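Local coordinates for protein N-acetylmuramoyl-L-alanine amidase amiD (Escherichia coli, PDB 3D2Y) that hydrolyses the amide bond between N-acetylmuramoyl residues and L-amino acids in cell-wall glycopeptides, using one zinc ion per subunit, at residues V76-L81 against K135-R140; I103-R108 against Q128-L133; V148-D153 against D160-L165; L204-R209 against A249-L254; A229-F234 against E242-T247. All blocks are in the same frame, centred on the assembly; numbering follows the deposited sequence.

Contacts 1, 2 and 3 belong to the zinc amidase domain. Contacts 4 and 5 belong to the helices that follow it in the chain. Contacts 1 and 2 share helix 124-141, lie about 14 Å apart between centres and touch through Ile-137 and Ile-103. Contact 3 comes next along the chain, on edge strand 148-150 of the same sheet that contact 2 reaches. Contacts 4 and 5 share helix 245-258, and their centres are about 9 Å apart. Contact 3 meets contact 5 where Asp-153 bonds His-233, so the catalytic domain and C-terminal helices are joined. Between centres, contact 1 is about 28 and 30 Å from contacts 4 and 5, across the chain's centre.

Contact 1: V76-L81 against K135-R140; sequences VPEQEL and KDIIAR
Glu-78 sets CG anti to its carbonyl carbon (chi1 -70°) and runs on extended, while Arg-140 sends CG away from its backbone N (chi1 -175°) and bends at chi2 and chi3, which brings the two charged ends together from opposite directions, the carboxylate at the guanidinium edge. The contact ties a loop to a helix of the amidase fold that is shared with AmpD and the peptidoglycan recognition proteins. Segment 76-81 follows strand 73-74 and makes a type I beta turn from Pro-77 to Glu-80. Segment 135-140 lies on the last turns of helix 124-141. The link is a side-on, two-nitrogen salt bridge. Arg-140 NE donates to Glu-78 OE1 at 3.0 Å. Arg-140 NH2 donates to Glu-78 OE2 at 2.8 Å. Both oxygens are met on the syn side, though somewhat out of the carboxylate plane. The fit is twisted, with the carboxylate and guanidinium planes 47° apart. Two tyrosines outside the segments add to the grip: Tyr-141 OH bonds OE1 and Tyr-57 OH bonds OE2. With an alanine here, the guanidinium of Arg-140 would probably lose its countercharge and be freer to swing, and both tyrosine hydroxyls would lose a partner. Asp-136 O lies over one face of the guanidinium. Ile-137 supplies the apolar side of the contact, with its CG1 3.6 Å from Glu-78 OE2.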
# COMPACT_ATOMS: atom_id res chain seq x y z
N VAL A 76 14.62 -8.38 6.31
CA VAL A 76 15.20 -7.09 6.72
C VAL A 76 14.56 -6.70 8.04
O VAL A 76 13.33 -6.75 8.14
CB VAL A 76 14.99 -5.93 5.68
CG1 VAL A 76 15.49 -4.54 6.25
CG2 VAL A 76 15.64 -6.25 4.32
N PRO A 77 15.39 -6.40 9.08
CA PRO A 77 14.84 -5.92 10.37
C PRO A 77 13.99 -4.67 10.11
O PRO A 77 14.35 -3.85 9.27
CB PRO A 77 16.09 -5.58 11.19
CG PRO A 77 17.19 -6.40 10.60
CD PRO A 77 16.87 -6.42 9.10
N GLU A 78 12.86 -4.57 10.81
CA GLU A 78 11.86 -3.53 10.57
C GLU A 78 12.46 -2.18 10.90
O GLU A 78 12.02 -1.18 10.34
CB GLU A 78 10.60 -3.73 11.45
CG GLU A 78 9.70 -4.92 11.09
CD GLU A 78 8.36 -4.96 11.88
OE1 GLU A 78 8.24 -4.24 12.89
OE2 GLU A 78 7.45 -5.71 11.46
N GLN A 79 13.46 -2.16 11.80
CA GLN A 79 14.14 -0.93 12.22
C GLN A 79 14.88 -0.31 11.04
O GLN A 79 15.18 0.86 11.05
CB GLN A 79 15.16 -1.24 13.32
CG GLN A 79 16.48 -1.80 12.76
CD GLN A 79 17.24 -2.69 13.69
OE1 GLN A 79 17.81 -3.70 13.26
NE2 GLN A 79 17.28 -2.33 14.97
N GLU A 80 15.20 -1.14 10.06
CA GLU A 80 15.98 -0.73 8.91
C GLU A 80 15.07 -0.58 7.70
O GLU A 80 14.03 -1.23 7.62
CB GLU A 80 17.08 -1.76 8.62
CG GLU A 80 18.24 -1.70 9.61
CD GLU A 80 19.45 -2.35 9.05
OE1 GLU A 80 20.47 -1.63 8.88
OE2 GLU A 80 19.37 -3.55 8.73
N LEU A 81 15.45 0.28 6.77
CA LEU A 81 14.73 0.34 5.50
C LEU A 81 15.15 -0.76 4.52
O LEU A 81 16.32 -1.20 4.49
CB LEU A 81 14.85 1.74 4.86
CG LEU A 81 16.18 2.27 4.36
CD1 LEU A 81 16.44 1.66 2.99
CD2 LEU A 81 16.12 3.78 4.26
N LYS A 135 -1.78 -7.04 10.87
CA LYS A 135 -2.37 -6.56 12.12
C LYS A 135 -1.28 -6.23 13.15
O LYS A 135 -1.34 -5.21 13.83
CB LYS A 135 -3.40 -7.56 12.69
CG LYS A 135 -4.68 -7.62 11.85
CD LYS A 135 -5.68 -8.62 12.36
CE LYS A 135 -6.78 -7.92 13.13
NZ LYS A 135 -8.11 -8.66 12.99
N ASP A 136 -0.28 -7.10 13.25
CA ASP A 136 0.76 -6.90 14.23
C ASP A 136 1.55 -5.66 13.88
O ASP A 136 1.83 -4.81 14.75
CB ASP A 136 1.71 -8.09 14.32
CG ASP A 136 1.13 -9.27 15.11
OD1 ASP A 136 0.04 -9.17 15.76
OD2 ASP A 136 1.79 -10.31 15.07
N ILE A 137 1.86 -5.52 12.61
CA ILE A 137 2.63 -4.36 12.14
C ILE A 137 1.90 -3.05 12.38
O ILE A 137 2.48 -2.09 12.95
CB ILE A 137 3.06 -4.51 10.64
CG1 ILE A 137 3.97 -5.71 10.50
CG2 ILE A 137 3.86 -3.27 10.21
CD1 ILE A 137 4.13 -6.14 9.03
N ILE A 138 0.63 -3.02 11.97
CA ILE A 138 -0.27 -1.88 12.18
C ILE A 138 -0.41 -1.51 13.68
O ILE A 138 -0.34 -0.34 14.03
CB ILE A 138 -1.64 -2.14 11.51
CG1 ILE A 138 -1.49 -2.11 9.98
CG2 ILE A 138 -2.70 -1.19 12.06
CD1 ILE A 138 -2.53 -2.89 9.22
N ALA A 139 -0.58 -2.51 14.57
CA ALA A 139 -0.57 -2.27 16.02
C ALA A 139 0.74 -1.69 16.54
O ALA A 139 0.73 -0.74 17.37
CB ALA A 139 -0.94 -3.58 16.83
N ARG A 140 1.85 -2.28 16.08
CA ARG A 140 3.16 -1.94 16.62
C ARG A 140 3.48 -0.43 16.45
O ARG A 140 4.02 0.21 17.37
CB ARG A 140 4.22 -2.83 15.97
CG ARG A 140 5.60 -2.64 16.53
CD ARG A 140 6.38 -3.91 16.54
NE ARG A 140 6.38 -4.55 15.23
CZ ARG A 140 5.94 -5.78 14.99
NH1 ARG A 140 5.47 -6.54 15.97
NH2 ARG A 140 5.98 -6.25 13.75

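Contact 2: I103-R108 against Q128-L133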
# COMPACT_ATOMS: atom_id res chain seq x y z
N ILE A 103 5.92 -5.48 2.30
CA ILE A 103 5.57 -6.91 2.25
C ILE A 103 5.43 -7.35 0.81
O ILE A 103 4.58 -6.81 0.06
CB ILE A 103 4.30 -7.23 3.05
CG1 ILE A 103 4.55 -6.92 4.53
CG2 ILE A 103 3.91 -8.73 2.88
CD1 ILE A 103 3.30 -6.96 5.35
N GLU A 104 6.21 -8.36 0.44
CA GLU A 104 6.13 -8.97 -0.89
C GLU A 104 5.36 -10.30 -0.82
O GLU A 104 5.64 -11.15 0.04
CB GLU A 104 7.53 -9.20 -1.45
CG GLU A 104 8.24 -7.92 -1.92
CD GLU A 104 8.19 -7.78 -3.41
OE1 GLU A 104 8.28 -8.81 -4.09
OE2 GLU A 104 8.11 -6.66 -3.92
N LEU A 105 4.41 -10.43 -1.73
CA LEU A 105 3.51 -11.57 -1.89
C LEU A 105 3.85 -12.31 -3.18
O LEU A 105 3.83 -11.74 -4.28
CB LEU A 105 2.06 -11.09 -1.92
CG LEU A 105 1.55 -10.15 -0.80
CD1 LEU A 105 0.07 -9.82 -1.00
CD2 LEU A 105 1.74 -10.83 0.54
N GLU A 106 4.19 -13.58 -3.03
CA GLU A 106 4.51 -14.40 -4.20
C GLU A 106 3.23 -14.52 -5.01
O GLU A 106 2.25 -15.12 -4.56
CB GLU A 106 5.02 -15.78 -3.82
CG GLU A 106 5.33 -16.67 -5.06
CD GLU A 106 5.38 -18.19 -4.78
OE1 GLU A 106 5.39 -18.94 -5.76
OE2 GLU A 106 5.44 -18.62 -3.61
N ASN A 107 3.23 -13.93 -6.19
CA ASN A 107 2.05 -13.94 -7.05
C ASN A 107 2.57 -13.54 -8.43
O ASN A 107 3.49 -12.73 -8.51
CB ASN A 107 0.99 -12.96 -6.49
CG ASN A 107 -0.17 -12.74 -7.47
OD1 ASN A 107 -0.07 -11.93 -8.41
ND2 ASN A 107 -1.29 -13.47 -7.26
N ARG A 108 2.00 -14.11 -9.49
CA ARG A 108 2.53 -13.92 -10.85
C ARG A 108 2.34 -12.51 -11.46
O ARG A 108 2.99 -12.17 -12.47
CB ARG A 108 1.95 -15.00 -11.78
CG ARG A 108 2.10 -14.73 -13.27
CD ARG A 108 1.06 -15.54 -14.10
NE ARG A 108 0.48 -16.59 -13.27
CZ ARG A 108 -0.82 -16.83 -13.10
NH1 ARG A 108 -1.75 -16.15 -13.75
NH2 ARG A 108 -1.18 -17.80 -12.27
N GLN A 128 -4.68 -15.36 4.22
CA GLN A 128 -4.89 -15.78 5.60
C GLN A 128 -3.63 -15.59 6.48
O GLN A 128 -3.71 -15.26 7.67
CB GLN A 128 -5.41 -17.24 5.65
CG GLN A 128 -6.94 -17.44 5.33
CD GLN A 128 -7.85 -16.33 5.89
OE1 GLN A 128 -8.38 -15.50 5.14
NE2 GLN A 128 -8.04 -16.32 7.20
N ALA A 129 -2.46 -15.83 5.87
CA ALA A 129 -1.14 -15.64 6.50
C ALA A 129 -0.83 -14.16 6.68
O ALA A 129 -0.30 -13.72 7.73
CB ALA A 129 -0.07 -16.33 5.65
N LEU A 130 -1.15 -13.39 5.63
CA LEU A 130 -0.94 -11.91 5.64
C LEU A 130 -1.67 -11.17 6.74
O LEU A 130 -1.10 -10.25 7.33
CB LEU A 130 -1.35 -11.35 4.28
CG LEU A 130 -1.25 -9.84 4.05
CD1 LEU A 130 0.19 -9.31 4.36
CD2 LEU A 130 -1.74 -9.49 2.65
N ILE A 131 -2.93 -11.54 7.00
CA ILE A 131 -3.79 -10.79 7.95
C ILE A 131 -3.14 -10.59 9.35
O ILE A 131 -3.00 -9.46 9.77
CB ILE A 131 -5.26 -11.39 7.97
CG1 ILE A 131 -5.94 -11.08 6.63
CG2 ILE A 131 -6.08 -10.87 9.22
CD1 ILE A 131 -7.30 -11.89 6.34
N PRO A 132 -2.73 -11.67 10.07
CA PRO A 132 -2.11 -11.47 11.40
C PRO A 132 -0.76 -10.72 11.39
O PRO A 132 -0.44 -10.03 12.35
CB PRO A 132 -1.97 -12.89 11.93
CG PRO A 132 -1.93 -13.74 10.70
CD PRO A 132 -2.86 -13.10 9.74
N LEU A 133 0.00 -10.83 10.31
CA LEU A 133 1.26 -10.11 10.19
C LEU A 133 0.97 -8.62 9.99
O LEU A 133 1.53 -7.77 10.68
CB LEU A 133 2.09 -10.69 9.03
CG LEU A 133 3.32 -9.85 8.63
CD1 LEU A 133 4.36 -9.76 9.78
CD2 LEU A 133 3.91 -10.35 7.31
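Strand 103-105, bearing Ile-103 and Leu-105, runs almost exactly antiparallel to helix segment 128-133, bearing Leu-130 and Leu-133, at 173° between the two directions and 11.1 Å between the axes of these short segments. The backbones come nearest at Leu-105 and Leu-130, whose CA atoms are 8.8 Å apart. The gap is filled by methyl groups, and no hydrogen bond crosses it. Leu-130 is the residue both strand side chains share. Its CG stands anti to the backbone N (chi1 179°), which turns the two methyls toward the strand. One branch goes to each partner. CD1 of Leu-130 lies 4.0 Å from CD1 of Ile-103 and equally close to its CG2. CD2 of Leu-130 meets CD1 of Leu-105 at 4.1 Å, and these two side chains cross at about a right angle. This is a helix packed on one face of the central sheet of the amidase fold: helix 124-141 covers strand 100-105, which sits between strands 57-59 and 31-36. Side chains alternate along the strand. Ile-103 and Leu-105 point to the helix, whereas Glu-104, the proton acceptor of the active site, extends on the other side and packs against the bound peptide. One turn further along the helix, Leu-133 reaches Ile-103 tip to tip, CD2 of Leu-133 to CD1 of Ile-103 at 4.0 Å. The helix is kinked at Pro-132, whose N makes no bond to the turn before. Tyr-57 lies beside both Ile-103 and Leu-133. Val-59 touches Ile-103 and Leu-105 from the neighbouring strand.

Contact 3: V148-D153 against D160-L165; sequences VVAHAD and DDPGPL
Ala-150, the last residue of strand 148-150, presses its CB on CD of Pro-162 at 3.4 Å, tighter than usual van der Waals contact. A cis peptide bond precedes that proline. The backbone N of Ala-150 is held by OD2 of Asp-153 in its own segment. Next comes His-151, a zinc ligand. Its ND1 donates to OD2 of Asp-161, another zinc ligand, at 3.1 Å, on the syn lone pair. The bond is bent, and OD2 is tilted out of the ring plane. A weak bond from His-151 ND1 to OD1 of Asp-161 is longer, at 3.5 Å. The ring and carboxylate planes are nearly perpendicular, 86° apart, and the carboxylate sits at the ring edge. Asp-161 reaches this place because its CG lies between the backbone N and the carbonyl carbon (chi1 66°). On the far side of the ring, NE2 bonds Ala-85 O. Ala-152 follows. Its N donates to Asp-161 O at 3.0 Å, and its CB rests against the backbone carbon of Asp-160, whose carboxylate forms salt bridges with Arg-225 and Lys-117. An asparagine in place of Asp-161 removes the carboxylate; His-151 ND1 would probably lose its charged partner and the zinc site an anionic ligand. His-35, the third ligand of this amidase metal site, packs its ring edge-to-face with His-151, and its ND1, like Tyr-36 N, has a weak bond to OD1 of Asp-161. The Ala-152 N to Asp-161 O bond probably helps to hold the two ligands side by side, consistent with their binding one zinc ion.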
# COMPACT_ATOMS: atom_id res chain seq x y z
N VAL A 148 -2.04 1.99 4.65
CA VAL A 148 -1.80 0.64 4.11
C VAL A 148 -2.06 0.71 2.59
O VAL A 148 -3.19 0.92 2.16
CB VAL A 148 -2.75 -0.42 4.78
CG1 VAL A 148 -2.35 -1.80 4.32
CG2 VAL A 148 -2.70 -0.27 6.31
N VAL A 149 -1.02 0.61 1.77
CA VAL A 149 -1.14 1.03 0.37
C VAL A 149 -0.56 -0.00 -0.54
O VAL A 149 0.23 -0.90 -0.12
CB VAL A 149 -0.40 2.38 0.09
CG1 VAL A 149 -1.09 3.57 0.84
CG2 VAL A 149 1.14 2.26 0.48
N ALA A 150 -0.97 0.12 -1.79
CA ALA A 150 -0.37 -0.59 -2.89
C ALA A 150 0.89 0.14 -3.32
O ALA A 150 0.98 1.35 -3.24
CB ALA A 150 -1.36 -0.60 -4.10
N HIS A 151 1.85 -0.62 -3.82
CA HIS A 151 2.99 0.03 -4.48
C HIS A 151 2.50 0.97 -5.61
O HIS A 151 3.07 2.05 -5.87
CB HIS A 151 3.82 -1.06 -5.08
CG HIS A 151 5.21 -0.64 -5.46
ND1 HIS A 151 6.04 -1.46 -6.20
CD2 HIS A 151 5.93 0.47 -5.19
CE1 HIS A 151 7.22 -0.88 -6.35
NE2 HIS A 151 7.17 0.30 -5.76
N ALA A 152 1.46 0.53 -6.34
CA ALA A 152 0.93 1.36 -7.45
C ALA A 152 0.43 2.68 -6.91
O ALA A 152 0.46 3.70 -7.61
CB ALA A 152 -0.22 0.62 -8.20
N ASP A 153 -0.04 2.67 -5.65
CA ASP A 153 -0.56 3.90 -5.06
C ASP A 153 0.58 4.93 -4.92
O ASP A 153 0.33 6.14 -5.01
CB ASP A 153 -1.18 3.65 -3.69
CG ASP A 153 -2.46 2.79 -3.75
OD1 ASP A 153 -3.17 2.80 -4.78
OD2 ASP A 153 -2.76 2.11 -2.74
N ASP A 160 2.04 -1.46 -11.00
CA ASP A 160 0.64 -1.87 -10.86
C ASP A 160 0.35 -2.67 -9.59
O ASP A 160 -0.82 -2.88 -9.23
CB ASP A 160 0.29 -2.77 -12.07
CG ASP A 160 0.03 -1.98 -13.34
OD1 ASP A 160 -0.06 -0.75 -13.24
OD2 ASP A 160 -0.07 -2.58 -14.43
N ASP A 161 1.42 -3.19 -8.97
CA ASP A 161 1.26 -4.14 -7.87
C ASP A 161 0.68 -3.57 -6.59
O ASP A 161 0.90 -2.38 -6.30
CB ASP A 161 2.56 -4.97 -7.66
CG ASP A 161 3.74 -4.14 -7.18
OD1 ASP A 161 4.24 -4.45 -6.07
OD2 ASP A 161 4.14 -3.17 -7.87
N PRO A 162 -0.13 -4.39 -5.85
CA PRO A 162 -0.49 -5.79 -6.11
C PRO A 162 -1.69 -6.04 -7.03
O PRO A 162 -2.12 -7.18 -7.14
CB PRO A 162 -0.82 -6.33 -4.72
CG PRO A 162 -1.45 -5.13 -4.06
CD PRO A 162 -0.74 -3.91 -4.60
N GLY A 163 -2.23 -4.99 -7.65
CA GLY A 163 -3.18 -5.19 -8.73
C GLY A 163 -4.63 -5.33 -8.34
O GLY A 163 -4.99 -5.42 -7.15
N PRO A 164 -5.52 -5.36 -9.35
CA PRO A 164 -6.96 -5.28 -9.14
C PRO A 164 -7.59 -6.57 -8.56
O PRO A 164 -8.77 -6.55 -8.17
CB PRO A 164 -7.48 -4.95 -10.54
CG PRO A 164 -6.50 -5.73 -11.44
CD PRO A 164 -5.16 -5.44 -10.77
N LEU A 165 -6.83 -7.67 -8.50
CA LEU A 165 -7.34 -8.93 -7.90
C LEU A 165 -6.96 -9.03 -6.40
O LEU A 165 -7.43 -9.93 -5.69
CB LEU A 165 -6.88 -10.15 -8.70
CG LEU A 165 -7.52 -10.29 -10.10
CD1 LEU A 165 -7.15 -11.59 -10.71
CD2 LEU A 165 -9.05 -10.22 -10.06

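Contact 4: L204-R209 against A249-L254; sequences LELLAR and AIAEAL
Leu-206 and Ala-251 bury the most surface in this contact, and Glu-252 is next. They join helix 200-210 to helix 245-258 in the C-terminal helical part of the chain, probably a three-helix peptidoglycan-binding type of domain with helix 220-234 as its third member. The two helices run in roughly the same direction; segments 204-209 and 249-254 cross at 35°, their axes 9.7 Å apart. The small Ala-251 is consistent with the close approach here: its CA is 6.4 Å from the CA of Leu-206. The CB atoms of Leu-206 and Ala-251 meet at 4.1 Å. The Leu-206 side chain crosses Glu-252 at a slant. Its CG is anti to the carbonyl carbon (chi1 -64°), and this carries CD1 to the aliphatic part of Glu-252 rather than to its carboxylate. Leu-206 also touches Gln-248 and Leu-255 of helix 245-258, so it spans two turns of it. No hydrogen bond or salt bridge crosses the pair. Leu-207 adds a smaller touch on the inner side, where it also packs on Phe-230. Tyr-188 of helix 182-189 lies beside Glu-252. CD2 of Leu-207 reaches CB of Ala-251 at 3.9 Å, while CD1 of Leu-206 lies 3.7 Å from CG of Glu-252.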
# COMPACT_ATOMS: atom_id res chain seq x y z
N LEU A 204 -8.64 14.37 -10.27
CA LEU A 204 -7.20 14.37 -9.91
C LEU A 204 -6.85 15.21 -8.68
O LEU A 204 -5.96 14.84 -7.89
CB LEU A 204 -6.35 14.76 -11.09
CG LEU A 204 -6.39 13.78 -12.26
CD1 LEU A 204 -5.93 14.54 -13.46
CD2 LEU A 204 -5.50 12.61 -12.00
N GLU A 205 -7.53 16.33 -8.49
CA GLU A 205 -7.35 17.08 -7.28
C GLU A 205 -7.63 16.22 -6.05
O GLU A 205 -6.82 16.19 -5.13
CB GLU A 205 -8.19 18.37 -7.27
CG GLU A 205 -8.12 19.08 -5.92
CD GLU A 205 -9.06 20.27 -5.80
OE1 GLU A 205 -9.42 20.88 -6.84
OE2 GLU A 205 -9.43 20.60 -4.66
N LEU A 206 -8.78 15.54 -6.05
CA LEU A 206 -9.19 14.69 -4.95
C LEU A 206 -8.14 13.57 -4.70
O LEU A 206 -7.77 13.28 -3.57
CB LEU A 206 -10.55 14.03 -5.23
CG LEU A 206 -11.75 15.01 -5.35
CD1 LEU A 206 -12.99 14.20 -5.66
CD2 LEU A 206 -12.01 15.87 -4.09
N LEU A 207 -7.68 12.95 -5.78
CA LEU A 207 -6.68 11.89 -5.65
C LEU A 207 -5.37 12.41 -5.10
O LEU A 207 -4.77 11.77 -4.20
CB LEU A 207 -6.48 11.15 -6.98
CG LEU A 207 -7.76 10.54 -7.53
CD1 LEU A 207 -7.41 9.68 -8.76
CD2 LEU A 207 -8.53 9.74 -6.47
N ALA A 208 -4.97 13.60 -5.57
CA ALA A 208 -3.79 14.27 -5.05
C ALA A 208 -3.90 14.42 -3.55
O ALA A 208 -2.98 14.11 -2.81
CB ALA A 208 -3.60 15.67 -5.70
N ARG A 209 -5.05 14.93 -3.09
CA ARG A 209 -5.23 15.22 -1.69
C ARG A 209 -5.33 13.96 -0.83
O ARG A 209 -4.91 13.99 0.33
CB ARG A 209 -6.44 16.11 -1.44
CG ARG A 209 -6.39 17.53 -2.08
CD ARG A 209 -5.38 18.51 -1.44
NE ARG A 209 -3.98 18.16 -1.70
CZ ARG A 209 -3.29 18.46 -2.81
NH1 ARG A 209 -3.82 19.16 -3.80
NH2 ARG A 209 -2.04 18.06 -2.92
N ALA A 249 -16.97 9.57 -6.29
CA ALA A 249 -17.72 9.40 -5.03
C ALA A 249 -16.91 8.63 -3.99
O ALA A 249 -16.95 8.94 -2.80
CB ALA A 249 -19.04 8.71 -5.27
N ILE A 250 -16.16 7.64 -4.47
CA ILE A 250 -15.29 6.84 -3.61
C ILE A 250 -14.20 7.71 -3.01
O ILE A 250 -13.97 7.68 -1.78
CB ILE A 250 -14.74 5.62 -4.39
CG1 ILE A 250 -15.91 4.61 -4.62
CG2 ILE A 250 -13.55 4.96 -3.66
CD1 ILE A 250 -15.55 3.48 -5.61
N ALA A 251 -13.56 8.51 -3.87
CA ALA A 251 -12.52 9.45 -3.47
C ALA A 251 -13.08 10.43 -2.45
O ALA A 251 -12.43 10.70 -1.44
CB ALA A 251 -11.99 10.22 -4.70
N GLU A 252 -14.28 10.96 -2.71
CA GLU A 252 -14.96 11.89 -1.81
C GLU A 252 -15.27 11.29 -0.46
O GLU A 252 -15.08 11.96 0.58
CB GLU A 252 -16.22 12.47 -2.46
CG GLU A 252 -15.91 13.50 -3.58
CD GLU A 252 -17.15 14.04 -4.30
OE1 GLU A 252 -17.99 13.23 -4.77
OE2 GLU A 252 -17.30 15.29 -4.38
N ALA A 253 -15.76 10.04 -0.47
CA ALA A 253 -16.04 9.29 0.77
C ALA A 253 -14.76 8.90 1.55
O ALA A 253 -14.73 9.00 2.79
CB ALA A 253 -16.89 8.08 0.49
N LEU A 254 -13.72 8.43 0.85
CA LEU A 254 -12.39 8.31 1.48
C LEU A 254 -11.83 9.57 2.15
O LEU A 254 -11.38 9.52 3.31
CB LEU A 254 -11.35 7.78 0.47
CG LEU A 254 -11.56 6.31 0.10
CD1 LEU A 254 -10.79 6.06 -1.18
CD2 LEU A 254 -11.15 5.35 1.24

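Contact 5: A229-F234 against E242-T247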
# COMPACT_ATOMS: atom_id res chain seq x y z
N ALA A 229 -4.48 3.47 -11.00
CA ALA A 229 -3.92 3.02 -9.72
C ALA A 229 -4.98 3.07 -8.58
O ALA A 229 -5.13 2.12 -7.79
CB ALA A 229 -2.69 3.85 -9.37
N PHE A 230 -5.75 4.15 -8.55
CA PHE A 230 -6.77 4.37 -7.53
C PHE A 230 -7.90 3.32 -7.67
O PHE A 230 -8.39 2.73 -6.67
CB PHE A 230 -7.31 5.80 -7.65
CG PHE A 230 -8.44 6.11 -6.72
CD1 PHE A 230 -8.22 6.23 -5.35
CD2 PHE A 230 -9.75 6.30 -7.22
CE1 PHE A 230 -9.28 6.52 -4.48
CE2 PHE A 230 -10.83 6.58 -6.36
CZ PHE A 230 -10.58 6.68 -4.98
N GLN A 231 -8.28 3.09 -8.93
CA GLN A 231 -9.37 2.15 -9.24
C GLN A 231 -8.96 0.72 -8.95
O GLN A 231 -9.77 -0.07 -8.44
CB GLN A 231 -9.83 2.30 -10.70
CG GLN A 231 -10.52 3.66 -10.97
CD GLN A 231 -10.72 3.96 -12.45
OE1 GLN A 231 -9.91 3.56 -13.29
NE2 GLN A 231 -11.76 4.71 -12.78
N MET A 232 -7.73 0.36 -9.31
CA MET A 232 -7.20 -0.98 -8.97
C MET A 232 -7.31 -1.29 -7.49
O MET A 232 -7.59 -2.43 -7.13
CB MET A 232 -5.76 -1.19 -9.45
CG MET A 232 -5.61 -1.32 -10.95
SD MET A 232 -3.95 -1.85 -11.40
CE MET A 232 -2.97 -0.39 -11.12
N HIS A 233 -7.18 -0.27 -6.64
CA HIS A 233 -7.28 -0.41 -5.19
C HIS A 233 -8.77 -0.34 -4.72
O HIS A 233 -9.24 -1.18 -3.93
CB HIS A 233 -6.39 0.66 -4.53
CG HIS A 233 -6.21 0.53 -3.04
ND1 HIS A 233 -5.08 0.99 -2.39
CD2 HIS A 233 -7.03 0.05 -2.08
CE1 HIS A 233 -5.22 0.78 -1.08
NE2 HIS A 233 -6.40 0.23 -0.87
N PHE A 234 -9.51 0.65 -5.22
CA PHE A 234 -10.77 1.06 -4.60
C PHE A 234 -12.00 0.88 -5.49
O PHE A 234 -13.12 1.00 -4.99
CB PHE A 234 -10.70 2.51 -4.10
CG PHE A 234 -9.73 2.73 -2.99
CD1 PHE A 234 -10.08 2.36 -1.68
CD2 PHE A 234 -8.50 3.36 -3.22
CE1 PHE A 234 -9.21 2.57 -0.63
CE2 PHE A 234 -7.61 3.56 -2.14
CZ PHE A 234 -7.99 3.18 -0.84
N GLU A 242 -10.33 6.22 -16.60
CA GLU A 242 -11.31 7.27 -16.95
C GLU A 242 -12.13 7.76 -15.75
O GLU A 242 -12.68 6.96 -14.97
CB GLU A 242 -12.25 6.77 -18.05
CG GLU A 242 -11.54 6.39 -19.35
CD GLU A 242 -10.90 7.57 -20.09
OE1 GLU A 242 -10.04 7.33 -20.95
OE2 GLU A 242 -11.27 8.75 -19.83
N ALA A 243 -12.21 9.06 -15.61
CA ALA A 243 -12.89 9.65 -14.49
C ALA A 243 -14.39 9.47 -14.62
O ALA A 243 -14.99 9.91 -15.62
CB ALA A 243 -12.55 11.12 -14.40
N ASP A 244 -15.00 8.80 -13.64
CA ASP A 244 -16.47 8.68 -13.63
C ASP A 244 -17.02 9.00 -12.24
O ASP A 244 -16.27 9.30 -11.31
CB ASP A 244 -16.95 7.30 -14.16
CG ASP A 244 -16.45 6.11 -13.34
OD1 ASP A 244 -15.94 6.26 -12.20
OD2 ASP A 244 -16.59 4.96 -13.84
N ALA A 245 -18.34 8.94 -12.12
CA ALA A 245 -19.03 9.41 -10.92
C ALA A 245 -18.76 8.49 -9.74
O ALA A 245 -18.61 8.97 -8.61
CB ALA A 245 -20.53 9.52 -11.17
N GLU A 246 -18.68 7.19 -9.99
CA GLU A 246 -18.41 6.21 -8.93
C GLU A 246 -17.00 6.40 -8.33
O GLU A 246 -16.82 6.45 -7.08
CB GLU A 246 -18.58 4.78 -9.43
CG GLU A 246 -18.26 3.73 -8.36
CD GLU A 246 -18.53 2.30 -8.82
OE1 GLU A 246 -18.76 1.45 -7.96
OE2 GLU A 246 -18.51 2.06 -10.04
N THR A 247 -16.01 6.52 -9.23
CA THR A 247 -14.63 6.80 -8.84
C THR A 247 -14.51 8.09 -7.99
O THR A 247 -13.88 8.07 -6.91
CB THR A 247 -13.68 6.88 -10.07
OG1 THR A 247 -13.77 5.68 -10.83
CG2 THR A 247 -12.26 7.02 -9.63
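The ring of Phe-230 meets Thr-247 with its edge, and CB of Phe-234 lies over one of its faces, toward the rim. At the edge, CE2 of Phe-230 is 3.4 Å from Thr-247 O. CD2 of Phe-230 is 3.6 Å from the methyl CG2 of Thr-247, which lies in the ring plane. The second flat group is the amide of Gln-231. Thr-247 OG1 lies in its plane and accepts from Gln-231 NE2 at 3.0 Å, in a nearly straight bond of 174°. Gln-231 NE2 also donates to Glu-242 O at 3.3 Å. That bond is more bent, and the donor stands above the carbonyl plane. Outside the segments, OE1 of Gln-231 accepts from Gly-241 N, so both ends of the amide are fixed. Gln-231 gets there by running extended from CG, and it crosses Thr-247 at about a right angle. Thr-247 belongs to the first turn of helix 245-258. Asp-244 is the N-cap of that helix: its OD1 accepts from Thr-247 N at 3.0 Å and from Thr-247 OG1 at 2.6 Å, from opposite faces of the carboxylate plane. Its OD2 forms a salt bridge with Arg-235 and a hydrogen bond with His-195 ND1. The contact therefore joins the end of helix 220-234 to the start of helix 245-258 across the short loop between them. Chemically, the threonine hydroxyl accepts from the glutamine amide and donates to the capping carboxylate, so a buried polar group is satisfied on both sides, and the negative charge of Asp-244 would probably strengthen both bonds.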